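Local coordinates for MccB protein (Escherichia coli, PDB 3H5N), which initiates biosynthesis of the peptide antibiotic microcin C7 as an ATP-binding enzyme related to ubiquitin E1, in a pathway step that makes an N-P bond, at residues V121-C126 and I211-A216; E144-D149 and S191-N196; L195-Y200 and F220-W225. All coordinates share one frame; numbering follows the deposited sequence.

Contact 1 of 3, residues V121-C126 and I211-A216; sequences VVILGC and IWVVSA. With ATP (adenosine-5'-triphosphate), chain G.
V122 and W212 sit side by side on neighbouring parallel strands: V122 CB, 3.7 Å from W212 CD1, and CG2 touch the CD1 side of the indole while CG1 lies over one face. L124 and V214 continue this apolar face, which packs on V226 of helix 222-232. V121, I123 and V213 fill the other face, toward L137 and V133 of helix 128-140; chi1 of -51° and chi2 of -66° together bring I123 CD1 to V213 CB, 4.1 Å away. Between the faces the backbones are closely zipped: V213 N donates to V122 O over 2.8 Å, nearly straight, and L124 N to V213 O, also 2.8 Å.

Past L124 the regular strand pairing ends and polar atoms take over. L124 O accepts two backbone N-H groups, S215 N at 3.0 Å and A216 N at 3.2 Å, so one carbonyl holds the start of the turn after strand 211-214. A water bridges the two segments here, 2.6 Å from S215 OG. G125 O and V213 O are both within its donating reach, though it may not serve all its acceptors at once. G125 has a positive phi of 110° and no room for a CB beside A216 N, consistent with the first glycine of a Rossmann-type GxGxxG turn.

Here the contact reaches the nucleotide, with A216 CB 3.5 Å from C4 of ATP and G125 CA beside the ribose. The tightly bonded apolar strands thus give way to small residues that let adenine and ribose come right up to the backbone.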
loop_
_atom_site.group_PDB
_atom_site.type_symbol
_atom_site.label_atom_id
_atom_site.label_comp_id
_atom_site.label_asym_id
_atom_site.label_seq_id
_atom_site.Cartn_x
_atom_site.Cartn_y
_atom_site.Cartn_z
ATOM N N VAL A 121 17.440 -28.825 -8.883
ATOM C CA VAL A 121 16.000 -29.064 -8.827
ATOM C C VAL A 121 15.315 -28.555 -10.076
ATOM O O VAL A 121 15.461 -27.383 -10.458
ATOM C CB VAL A 121 15.342 -28.444 -7.572
ATOM C CG1 VAL A 121 13.848 -28.794 -7.530
ATOM C CG2 VAL A 121 16.025 -28.969 -6.304
ATOM N N VAL A 122 14.583 -29.458 -10.718
ATOM C CA VAL A 122 13.748 -29.095 -11.859
ATOM C C VAL A 122 12.388 -28.649 -11.362
ATOM O O VAL A 122 11.765 -29.327 -10.525
ATOM C CB VAL A 122 13.593 -30.258 -12.871
ATOM C CG1 VAL A 122 12.516 -29.925 -13.901
ATOM C CG2 VAL A 122 14.931 -30.548 -13.558
ATOM N N ILE A 123 11.960 -27.484 -11.860
ATOM C CA ILE A 123 10.624 -26.957 -11.613
ATOM C C ILE A 123 9.825 -27.190 -12.890
ATOM O O ILE A 123 9.970 -26.448 -13.871
ATOM C CB ILE A 123 10.677 -25.440 -11.224
ATOM C CG1 ILE A 123 11.692 -25.192 -10.084
ATOM C CG2 ILE A 123 9.298 -24.887 -10.874
ATOM C CD1 ILE A 123 11.333 -25.826 -8.716
ATOM N N LEU A 124 9.018 -28.250 -12.898
ATOM C CA LEU A 124 8.202 -28.585 -14.067
ATOM C C LEU A 124 6.813 -27.972 -13.901
ATOM O O LEU A 124 5.944 -28.551 -13.247
ATOM C CB LEU A 124 8.117 -30.103 -14.263
ATOM C CG LEU A 124 7.471 -30.620 -15.551
ATOM C CD1 LEU A 124 8.161 -30.022 -16.799
ATOM C CD2 LEU A 124 7.537 -32.120 -15.557
ATOM N N GLY A 125 6.623 -26.797 -14.494
ATOM C CA GLY A 125 5.421 -25.992 -14.247
ATOM C C GLY A 125 5.788 -24.757 -13.451
ATOM O O GLY A 125 6.254 -24.862 -12.312
ATOM N N CYS A 126 5.591 -23.593 -14.070
ATOM C CA CYS A 126 5.994 -22.320 -13.511
ATOM C C CYS A 126 4.787 -21.415 -13.290
ATOM O O CYS A 126 4.869 -20.195 -13.479
ATOM C CB CYS A 126 7.038 -21.647 -14.428
ATOM S SG CYS A 126 8.646 -22.470 -14.379
ATOM N N ILE A 211 15.652 -33.901 -7.776
ATOM C CA ILE A 211 14.212 -34.115 -7.715
ATOM C C ILE A 211 13.540 -33.214 -8.751
ATOM O O ILE A 211 14.070 -32.153 -9.084
ATOM C CB ILE A 211 13.669 -33.819 -6.267
ATOM C CG1 ILE A 211 12.236 -34.337 -6.072
ATOM C CG2 ILE A 211 13.786 -32.353 -5.944
ATOM C CD1 ILE A 211 11.753 -34.278 -4.631
ATOM N N TRP A 212 12.390 -33.645 -9.278
ATOM C CA TRP A 212 11.527 -32.782 -10.079
ATOM C C TRP A 212 10.356 -32.379 -9.217
ATOM O O TRP A 212 9.722 -33.231 -8.558
ATOM C CB TRP A 212 10.924 -33.523 -11.257
ATOM C CG TRP A 212 11.853 -33.980 -12.348
ATOM C CD1 TRP A 212 13.223 -33.880 -12.398
ATOM C CD2 TRP A 212 11.453 -34.638 -13.544
ATOM N NE1 TRP A 212 13.694 -34.436 -13.570
ATOM C CE2 TRP A 212 12.627 -34.914 -14.289
ATOM C CE3 TRP A 212 10.213 -35.025 -14.062
ATOM C CZ2 TRP A 212 12.591 -35.549 -15.534
ATOM C CZ3 TRP A 212 10.178 -35.659 -15.300
ATOM C CH2 TRP A 212 11.364 -35.914 -16.019
ATOM N N VAL A 213 10.058 -31.093 -9.248
ATOM C CA VAL A 213 8.839 -30.558 -8.662
ATOM C C VAL A 213 7.784 -30.411 -9.756
ATOM O O VAL A 213 7.908 -29.579 -10.650
ATOM C CB VAL A 213 9.095 -29.185 -7.968
ATOM C CG1 VAL A 213 7.779 -28.572 -7.506
ATOM C CG2 VAL A 213 10.044 -29.327 -6.793
ATOM N N VAL A 214 6.719 -31.194 -9.661
ATOM C CA VAL A 214 5.782 -31.301 -10.770
ATOM C C VAL A 214 4.438 -30.687 -10.408
ATOM O O VAL A 214 3.726 -31.187 -9.541
ATOM C CB VAL A 214 5.572 -32.782 -11.195
ATOM C CG1 VAL A 214 4.570 -32.883 -12.327
ATOM C CG2 VAL A 214 6.909 -33.443 -11.566
ATOM N N SER A 215 4.091 -29.607 -11.085
ATOM C CA SER A 215 2.814 -28.959 -10.836
ATOM C C SER A 215 2.109 -28.654 -12.150
ATOM O O SER A 215 0.975 -28.207 -12.136
ATOM C CB SER A 215 2.982 -27.692 -9.983
ATOM O OG SER A 215 3.861 -26.775 -10.609
ATOM N N ALA A 216 2.791 -28.894 -13.272
ATOM C CA ALA A 216 2.133 -28.896 -14.585
ATOM C C ALA A 216 0.999 -29.926 -14.576
ATOM O O ALA A 216 1.147 -31.028 -14.009
ATOM C CB ALA A 216 3.140 -29.204 -15.690
HETATM P PG ATP G . -4.469 -20.344 -14.475
HETATM O O1G ATP G . -4.604 -19.297 -15.554
HETATM O O2G ATP G . -5.146 -19.981 -13.174
HETATM O O3G ATP G . -4.740 -21.769 -14.898
HETATM P PB ATP G . -1.737 -20.750 -15.109
HETATM O O1B ATP G . -0.961 -19.535 -15.555
HETATM O O2B ATP G . -2.249 -21.725 -16.150
HETATM O O3B ATP G . -2.897 -20.281 -14.099
HETATM P PA ATP G . -1.152 -22.780 -13.202
HETATM O O1A ATP G . -1.270 -22.189 -11.808
HETATM O O2A ATP G . -2.266 -23.607 -13.790
HETATM O O3A ATP G . -0.736 -21.556 -14.154
HETATM O "O5'" ATP G . 0.193 -23.672 -13.257
HETATM C "C5'" ATP G . 0.428 -24.629 -14.292
HETATM C "C4'" ATP G . 1.658 -24.185 -15.060
HETATM O "O4'" ATP G . 2.249 -25.338 -15.659
HETATM C "C3'" ATP G . 1.348 -23.191 -16.179
HETATM O "O3'" ATP G . 2.359 -22.160 -16.181
HETATM C "C2'" ATP G . 1.421 -24.018 -17.456
HETATM O "O2'" ATP G . 1.926 -23.279 -18.575
HETATM C "C1'" ATP G . 2.377 -25.136 -17.072
HETATM N N9 ATP G . 2.044 -26.397 -17.764
HETATM C C8 ATP G . 0.856 -27.035 -17.743
HETATM N N7 ATP G . 0.918 -28.174 -18.473
HETATM C C5 ATP G . 2.165 -28.258 -18.974
HETATM C C6 ATP G . 2.905 -29.206 -19.834
HETATM N N6 ATP G . 2.276 -30.298 -20.306
HETATM N N1 ATP G . 4.199 -28.937 -20.124
HETATM C C2 ATP G . 4.830 -27.835 -19.650
HETATM N N3 ATP G . 4.220 -26.923 -18.864
HETATM C C4 ATP G . 2.912 -27.083 -18.503
HETATM O O HOH W 1 6.497 -26.885 -10.417
#

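Contact 2 of 3, residues E144-D149 and S191-N196. With ATP (adenosine-5'-triphosphate), chain G.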
loop_
_atom_site.group_PDB
_atom_site.type_symbol
_atom_site.label_atom_id
_atom_site.label_comp_id
_atom_site.label_asym_id
_atom_site.label_seq_id
_atom_site.Cartn_x
_atom_site.Cartn_y
_atom_site.Cartn_z
ATOM N N GLU A 144 21.225 -25.041 -7.946
ATOM C CA GLU A 144 20.794 -24.967 -9.335
ATOM C C GLU A 144 19.294 -25.221 -9.481
ATOM O O GLU A 144 18.767 -26.233 -9.013
ATOM C CB GLU A 144 21.582 -25.938 -10.225
ATOM C CG GLU A 144 21.350 -25.663 -11.722
ATOM C CD GLU A 144 22.294 -26.424 -12.645
ATOM O OE1 GLU A 144 23.252 -27.066 -12.153
ATOM O OE2 GLU A 144 22.080 -26.365 -13.876
ATOM N N ILE A 145 18.615 -24.304 -10.147
ATOM C CA ILE A 145 17.192 -24.461 -10.415
ATOM C C ILE A 145 16.941 -24.327 -11.905
ATOM O O ILE A 145 17.361 -23.348 -12.531
ATOM C CB ILE A 145 16.334 -23.452 -9.618
ATOM C CG1 ILE A 145 16.592 -23.593 -8.116
ATOM C CG2 ILE A 145 14.836 -23.657 -9.915
ATOM C CD1 ILE A 145 15.977 -22.464 -7.274
ATOM N N ILE A 146 16.262 -25.334 -12.448
ATOM C CA ILE A 146 15.897 -25.412 -13.855
ATOM C C ILE A 146 14.390 -25.220 -14.044
ATOM O O ILE A 146 13.576 -26.033 -13.578
ATOM C CB ILE A 146 16.364 -26.753 -14.449
ATOM C CG1 ILE A 146 17.878 -26.909 -14.219
ATOM C CG2 ILE A 146 15.930 -26.884 -15.912
ATOM C CD1 ILE A 146 18.439 -28.201 -14.654
ATOM N N LEU A 147 14.030 -24.140 -14.733
ATOM C CA LEU A 147 12.631 -23.753 -14.917
ATOM C C LEU A 147 12.075 -24.250 -16.241
ATOM O O LEU A 147 12.612 -23.936 -17.300
ATOM C CB LEU A 147 12.494 -22.230 -14.842
ATOM C CG LEU A 147 13.092 -21.633 -13.567
ATOM C CD1 LEU A 147 13.262 -20.127 -13.728
ATOM C CD2 LEU A 147 12.222 -21.982 -12.357
ATOM N N ILE A 148 10.997 -25.029 -16.183
ATOM C CA ILE A 148 10.384 -25.535 -17.406
ATOM C C ILE A 148 8.918 -25.118 -17.532
ATOM O O ILE A 148 8.088 -25.421 -16.680
ATOM C CB ILE A 148 10.582 -27.065 -17.562
ATOM C CG1 ILE A 148 12.075 -27.397 -17.595
ATOM C CG2 ILE A 148 9.915 -27.574 -18.842
ATOM C CD1 ILE A 148 12.415 -28.829 -17.219
ATOM N N ASP A 149 8.632 -24.408 -18.615
ATOM C CA ASP A 149 7.291 -23.983 -18.973
ATOM C C ASP A 149 7.390 -23.475 -20.415
ATOM O O ASP A 149 8.492 -23.216 -20.908
ATOM C CB ASP A 149 6.820 -22.848 -18.047
ATOM C CG ASP A 149 5.311 -22.837 -17.853
ATOM O OD1 ASP A 149 4.563 -22.595 -18.827
ATOM O OD2 ASP A 149 4.857 -23.079 -16.719
ATOM N N SER A 191 18.479 -21.890 -14.622
ATOM C CA SER A 191 18.308 -22.108 -16.065
ATOM C C SER A 191 16.841 -22.210 -16.447
ATOM O O SER A 191 15.982 -22.385 -15.585
ATOM C CB SER A 191 18.995 -23.400 -16.493
ATOM O OG SER A 191 20.372 -23.196 -16.670
ATOM N N GLU A 192 16.568 -22.093 -17.750
ATOM C CA GLU A 192 15.219 -22.233 -18.296
ATOM C C GLU A 192 15.229 -23.199 -19.466
ATOM O O GLU A 192 16.192 -23.265 -20.234
ATOM C CB GLU A 192 14.654 -20.916 -18.842
ATOM C CG GLU A 192 15.078 -19.632 -18.170
ATOM C CD GLU A 192 14.658 -18.419 -18.984
ATOM O OE1 GLU A 192 13.525 -18.422 -19.516
ATOM O OE2 GLU A 192 15.452 -17.460 -19.098
ATOM N N ILE A 193 14.119 -23.907 -19.622
ATOM C CA ILE A 193 13.867 -24.692 -20.815
ATOM C C ILE A 193 12.448 -24.398 -21.283
ATOM O O ILE A 193 11.483 -24.582 -20.529
ATOM C CB ILE A 193 14.045 -26.200 -20.554
ATOM C CG1 ILE A 193 15.483 -26.498 -20.103
ATOM C CG2 ILE A 193 13.662 -27.019 -21.798
ATOM C CD1 ILE A 193 15.725 -27.947 -19.736
ATOM N N ALA A 194 12.343 -23.922 -22.523
ATOM C CA ALA A 194 11.059 -23.679 -23.162
ATOM C C ALA A 194 10.543 -24.990 -23.753
ATOM O O ALA A 194 10.969 -25.422 -24.831
ATOM C CB ALA A 194 11.180 -22.590 -24.231
ATOM N N LEU A 195 9.634 -25.622 -23.018
ATOM C CA LEU A 195 9.125 -26.937 -23.364
ATOM C C LEU A 195 7.686 -27.113 -22.881
ATOM O O LEU A 195 7.361 -26.823 -21.732
ATOM C CB LEU A 195 10.052 -28.017 -22.781
ATOM C CG LEU A 195 9.606 -29.480 -22.650
ATOM C CD1 LEU A 195 9.640 -30.232 -23.983
ATOM C CD2 LEU A 195 10.481 -30.169 -21.641
ATOM N N ASN A 196 6.824 -27.559 -23.782
ATOM C CA ASN A 196 5.495 -28.005 -23.411
ATOM C C ASN A 196 5.471 -29.512 -23.585
ATOM O O ASN A 196 5.870 -30.030 -24.628
ATOM C CB ASN A 196 4.423 -27.346 -24.287
ATOM C CG ASN A 196 3.303 -26.701 -23.469
ATOM O OD1 ASN A 196 2.737 -27.308 -22.560
ATOM N ND2 ASN A 196 2.990 -25.440 -23.793
HETATM P PG ATP G . -4.469 -20.344 -14.475
HETATM O O1G ATP G . -4.604 -19.297 -15.554
HETATM O O2G ATP G . -5.146 -19.981 -13.174
HETATM O O3G ATP G . -4.740 -21.769 -14.898
HETATM P PB ATP G . -1.737 -20.750 -15.109
HETATM O O1B ATP G . -0.961 -19.535 -15.555
HETATM O O2B ATP G . -2.249 -21.725 -16.150
HETATM O O3B ATP G . -2.897 -20.281 -14.099
HETATM P PA ATP G . -1.152 -22.780 -13.202
HETATM O O1A ATP G . -1.270 -22.189 -11.808
HETATM O O2A ATP G . -2.266 -23.607 -13.790
HETATM O O3A ATP G . -0.736 -21.556 -14.154
HETATM O "O5'" ATP G . 0.193 -23.672 -13.257
HETATM C "C5'" ATP G . 0.428 -24.629 -14.292
HETATM C "C4'" ATP G . 1.658 -24.185 -15.060
HETATM O "O4'" ATP G . 2.249 -25.338 -15.659
HETATM C "C3'" ATP G . 1.348 -23.191 -16.179
HETATM O "O3'" ATP G . 2.359 -22.160 -16.181
HETATM C "C2'" ATP G . 1.421 -24.018 -17.456
HETATM O "O2'" ATP G . 1.926 -23.279 -18.575
HETATM C "C1'" ATP G . 2.377 -25.136 -17.072
HETATM N N9 ATP G . 2.044 -26.397 -17.764
HETATM C C8 ATP G . 0.856 -27.035 -17.743
HETATM N N7 ATP G . 0.918 -28.174 -18.473
HETATM C C5 ATP G . 2.165 -28.258 -18.974
HETATM C C6 ATP G . 2.905 -29.206 -19.834
HETATM N N6 ATP G . 2.276 -30.298 -20.306
HETATM N N1 ATP G . 4.199 -28.937 -20.124
HETATM C C2 ATP G . 4.830 -27.835 -19.650
HETATM N N3 ATP G . 4.220 -26.923 -18.864
HETATM C C4 ATP G . 2.912 -27.083 -18.503
HETATM O O HOH W 2 21.884 -23.483 -14.351
#
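I148 and I193 share one side-chain shape, CG1 anti to the carbonyl carbon (chi1 -59° and -61°), which lays them side by side with I148 CG1 3.8 Å from I193 CB. The same torsion leaves the other branch of I148, CG2, beside its carbonyl carbon, where it meets L195 CD2 at 3.9 Å. I193 reaches back with CD1 to I146 CG2, 4.0 Å away, so one isoleucine touches two on the partner strand. D149 turns CG roughly anti to its backbone N (chi1 -150°), and that carries its carboxylate to the ribose of ATP: OD1 accepts from O2' and OD2 from O3', both over 2.7 Å. Two backbone amides, D151 N on OD1 and C126 N on OD2, grip the same oxygens, fixing the rotation of the carboxylate.

The parallel strands are firmly bonded at first, with L147 N 2.8 Å from S191 O and I193 N equally close to L147 O. Toward the nucleotide they drift apart, and the bonds from D149 N to I193 O and from L195 N to D149 O, each 3.4 Å, are weak. L195 O is buried with no hydrogen-bonding partner in the model; C2 of the adenine lies 3.4 Å from it. At the far end a water links E144 OE2 with S191 OG.

Strand 144-149, helix 173-184 and strand 189-194 form a beta-alpha-beta unit. Its helix covers L147 through I177 and takes E192 OE1 on T174 OG1, whereas I148 packs on V122 and L124 of strand 120-124. Within this chain strand 189-194 is the sheet's outermost on this side.

Contact 3 of 3, residues L195-Y200 and F220-W225. With ATP (adenosine-5'-triphosphate), chain G.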
loop_
_atom_site.group_PDB
_atom_site.type_symbol
_atom_site.label_atom_id
_atom_site.label_comp_id
_atom_site.label_asym_id
_atom_site.label_seq_id
_atom_site.Cartn_x
_atom_site.Cartn_y
_atom_site.Cartn_z
ATOM N N LEU A 195 9.634 -25.622 -23.018
ATOM C CA LEU A 195 9.125 -26.937 -23.364
ATOM C C LEU A 195 7.686 -27.113 -22.881
ATOM O O LEU A 195 7.361 -26.823 -21.732
ATOM C CB LEU A 195 10.052 -28.017 -22.781
ATOM C CG LEU A 195 9.606 -29.480 -22.650
ATOM C CD1 LEU A 195 9.640 -30.232 -23.983
ATOM C CD2 LEU A 195 10.481 -30.169 -21.641
ATOM N N ASN A 196 6.824 -27.559 -23.782
ATOM C CA ASN A 196 5.495 -28.005 -23.411
ATOM C C ASN A 196 5.471 -29.512 -23.585
ATOM O O ASN A 196 5.870 -30.030 -24.628
ATOM C CB ASN A 196 4.423 -27.346 -24.287
ATOM C CG ASN A 196 3.303 -26.701 -23.469
ATOM O OD1 ASN A 196 2.737 -27.308 -22.560
ATOM N ND2 ASN A 196 2.990 -25.440 -23.793
ATOM N N ILE A 197 5.053 -30.224 -22.549
ATOM C CA ILE A 197 4.980 -31.668 -22.649
ATOM C C ILE A 197 3.665 -32.033 -23.321
ATOM O O ILE A 197 2.592 -31.978 -22.707
ATOM C CB ILE A 197 5.184 -32.366 -21.293
ATOM C CG1 ILE A 197 6.583 -32.026 -20.749
ATOM C CG2 ILE A 197 5.009 -33.877 -21.446
ATOM C CD1 ILE A 197 6.775 -32.333 -19.291
ATOM N N ASN A 198 3.767 -32.363 -24.604
ATOM C CA ASN A 198 2.609 -32.698 -25.429
ATOM C C ASN A 198 2.310 -34.192 -25.394
ATOM O O ASN A 198 1.156 -34.607 -25.456
ATOM C CB ASN A 198 2.827 -32.218 -26.867
ATOM C CG ASN A 198 3.236 -30.755 -26.936
ATOM O OD1 ASN A 198 2.538 -29.876 -26.416
ATOM N ND2 ASN A 198 4.378 -30.486 -27.573
ATOM N N ASP A 199 3.367 -34.993 -25.298
ATOM C CA ASP A 199 3.241 -36.433 -25.114
ATOM C C ASP A 199 4.386 -36.960 -24.255
ATOM O O ASP A 199 5.377 -36.258 -24.026
ATOM C CB ASP A 199 3.163 -37.177 -26.460
ATOM C CG ASP A 199 4.083 -36.595 -27.516
ATOM O OD1 ASP A 199 5.084 -35.939 -27.159
ATOM O OD2 ASP A 199 3.807 -36.799 -28.716
ATOM N N TYR A 200 4.229 -38.190 -23.777
ATOM C CA TYR A 200 5.220 -38.856 -22.937
ATOM C C TYR A 200 6.650 -38.738 -23.474
ATOM O O TYR A 200 7.595 -38.577 -22.708
ATOM C CB TYR A 200 4.826 -40.327 -22.732
ATOM C CG TYR A 200 5.879 -41.177 -22.053
ATOM C CD1 TYR A 200 5.847 -41.415 -20.679
ATOM C CD2 TYR A 200 6.910 -41.750 -22.796
ATOM C CE1 TYR A 200 6.822 -42.208 -20.071
ATOM C CE2 TYR A 200 7.874 -42.533 -22.204
ATOM C CZ TYR A 200 7.833 -42.759 -20.851
ATOM O OH TYR A 200 8.815 -43.541 -20.311
ATOM N N PHE A 220 -4.716 -34.285 -18.404
ATOM C CA PHE A 220 -4.988 -34.914 -17.119
ATOM C C PHE A 220 -4.017 -36.056 -16.826
ATOM O O PHE A 220 -3.707 -36.326 -15.669
ATOM C CB PHE A 220 -6.432 -35.421 -17.074
ATOM C CG PHE A 220 -6.660 -36.663 -17.885
ATOM C CD1 PHE A 220 -6.872 -36.586 -19.259
ATOM C CD2 PHE A 220 -6.647 -37.921 -17.271
ATOM C CE1 PHE A 220 -7.076 -37.744 -20.018
ATOM C CE2 PHE A 220 -6.845 -39.080 -18.017
ATOM C CZ PHE A 220 -7.061 -38.992 -19.395
ATOM N N ASN A 221 -3.541 -36.724 -17.874
ATOM C CA ASN A 221 -2.621 -37.849 -17.701
ATOM C C ASN A 221 -1.141 -37.453 -17.741
ATOM O O ASN A 221 -0.256 -38.315 -17.861
ATOM C CB ASN A 221 -2.939 -39.007 -18.673
ATOM C CG ASN A 221 -3.011 -38.563 -20.120
ATOM O OD1 ASN A 221 -3.468 -37.457 -20.428
ATOM N ND2 ASN A 221 -2.570 -39.430 -21.023
ATOM N N LEU A 222 -0.867 -36.155 -17.615
ATOM C CA LEU A 222 0.521 -35.700 -17.553
ATOM C C LEU A 222 1.226 -36.287 -16.331
ATOM O O LEU A 222 2.348 -36.759 -16.445
ATOM C CB LEU A 222 0.636 -34.173 -17.575
ATOM C CG LEU A 222 2.055 -33.610 -17.438
ATOM C CD1 LEU A 222 2.974 -34.062 -18.577
ATOM C CD2 LEU A 222 2.029 -32.099 -17.337
ATOM N N ILE A 223 0.562 -36.276 -15.176
ATOM C CA ILE A 223 1.105 -36.927 -13.971
ATOM C C ILE A 223 1.404 -38.405 -14.213
ATOM O O ILE A 223 2.408 -38.925 -13.722
ATOM C CB ILE A 223 0.153 -36.833 -12.752
ATOM C CG1 ILE A 223 -1.188 -37.522 -13.086
ATOM C CG2 ILE A 223 0.044 -35.374 -12.264
ATOM C CD1 ILE A 223 -2.428 -36.831 -12.577
ATOM N N ASN A 224 0.529 -39.073 -14.966
ATOM C CA ASN A 224 0.712 -40.494 -15.270
ATOM C C ASN A 224 1.924 -40.716 -16.157
ATOM O O ASN A 224 2.684 -41.651 -15.945
ATOM C CB ASN A 224 -0.557 -41.100 -15.874
ATOM C CG ASN A 224 -1.779 -40.803 -15.038
ATOM O OD1 ASN A 224 -2.534 -39.880 -15.336
ATOM N ND2 ASN A 224 -1.968 -41.563 -13.970
ATOM N N TRP A 225 2.131 -39.816 -17.116
ATOM C CA TRP A 225 3.330 -39.850 -17.947
ATOM C C TRP A 225 4.591 -39.590 -17.131
ATOM O O TRP A 225 5.592 -40.296 -17.269
ATOM C CB TRP A 225 3.264 -38.808 -19.062
ATOM C CG TRP A 225 2.121 -38.930 -20.015
ATOM C CD1 TRP A 225 1.333 -40.031 -20.240
ATOM C CD2 TRP A 225 1.659 -37.919 -20.911
ATOM N NE1 TRP A 225 0.396 -39.755 -21.206
ATOM C CE2 TRP A 225 0.572 -38.466 -21.637
ATOM C CE3 TRP A 225 2.046 -36.593 -21.164
ATOM C CZ2 TRP A 225 -0.126 -37.735 -22.603
ATOM C CZ3 TRP A 225 1.347 -35.864 -22.123
ATOM C CH2 TRP A 225 0.277 -36.440 -22.834
HETATM P PG ATP G . -4.469 -20.344 -14.475
HETATM O O1G ATP G . -4.604 -19.297 -15.554
HETATM O O2G ATP G . -5.146 -19.981 -13.174
HETATM O O3G ATP G . -4.740 -21.769 -14.898
HETATM P PB ATP G . -1.737 -20.750 -15.109
HETATM O O1B ATP G . -0.961 -19.535 -15.555
HETATM O O2B ATP G . -2.249 -21.725 -16.150
HETATM O O3B ATP G . -2.897 -20.281 -14.099
HETATM P PA ATP G . -1.152 -22.780 -13.202
HETATM O O1A ATP G . -1.270 -22.189 -11.808
HETATM O O2A ATP G . -2.266 -23.607 -13.790
HETATM O O3A ATP G . -0.736 -21.556 -14.154
HETATM O "O5'" ATP G . 0.193 -23.672 -13.257
HETATM C "C5'" ATP G . 0.428 -24.629 -14.292
HETATM C "C4'" ATP G . 1.658 -24.185 -15.060
HETATM O "O4'" ATP G . 2.249 -25.338 -15.659
HETATM C "C3'" ATP G . 1.348 -23.191 -16.179
HETATM O "O3'" ATP G . 2.359 -22.160 -16.181
HETATM C "C2'" ATP G . 1.421 -24.018 -17.456
HETATM O "O2'" ATP G . 1.926 -23.279 -18.575
HETATM C "C1'" ATP G . 2.377 -25.136 -17.072
HETATM N N9 ATP G . 2.044 -26.397 -17.764
HETATM C C8 ATP G . 0.856 -27.035 -17.743
HETATM N N7 ATP G . 0.918 -28.174 -18.473
HETATM C C5 ATP G . 2.165 -28.258 -18.974
HETATM C C6 ATP G . 2.905 -29.206 -19.834
HETATM N N6 ATP G . 2.276 -30.298 -20.306
HETATM N N1 ATP G . 4.199 -28.937 -20.124
HETATM C C2 ATP G . 4.830 -27.835 -19.650
HETATM N N3 ATP G . 4.220 -26.923 -18.864
HETATM C C4 ATP G . 2.912 -27.083 -18.503
#
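W225, in the first turn of helix 222-232, lies against the loop that meets the adenine at I197 in this Rossmann-like ThiF fold. Its CB points toward the loop, 4.0 Å from Y200 CD1, and CG anti to the carbonyl carbon (chi1 -59°) sets the indole against Y200 and D199. The five-membered ring is covered on one face by Y200 CB, a CH-pi contact of 4.3 Å to the ring centroid, only 19° off the normal. CD2 and CE3 run under the backbone of D199 and Y200, and the ring edge at CE3 also meets I197 CG2, 4.0 Å away. CZ3 reaches D199 CA at 3.6 Å. At the far end of the indole, W225 CH2 comes within 3.3 Å of N198 O, which approaches obliquely. N221 O and L222 CA cover the opposite face, so the indole is sandwiched between the loop and its own helix start.

The Y200 and W225 side chains run antiparallel past one another, the Y200 ring edge toward W225 O and its hydroxyl bonded to R232 NH1 farther down the helix. L222 lies roughly perpendicular to I197, its CD1 3.5 Å from I197 CG2, while its other methyl, CD2, approaches the adenine amino group. I197 pairs with adenine through its backbone: N6 of ATP donates to I197 O at 2.9 Å, and I197 N donates to N1 of ATP, also 2.9 Å, at a nearly straight 177°.

In the fold
Contacts 1 and 2 lie in the same mixed sheet, centres about 9 Å apart, and meet where strands 120-124 and 144-149 run as neighbours; the parallel order across the sheet is 189-194, 144-149, 120-124, 211-214. Along the chain both segments of contact 2 come between those of contact 1. Contact 3 begins where contact 2 ends, sharing L195 and N196, and its segments alternate with those of contact 1; its centre is about 12 Å from that of contact 1 and 15 Å from that of contact 2. All three touch the same ATP: D149 and G125 at the strand ends meet the ribose, while A216, I197 and L222 border the adenine.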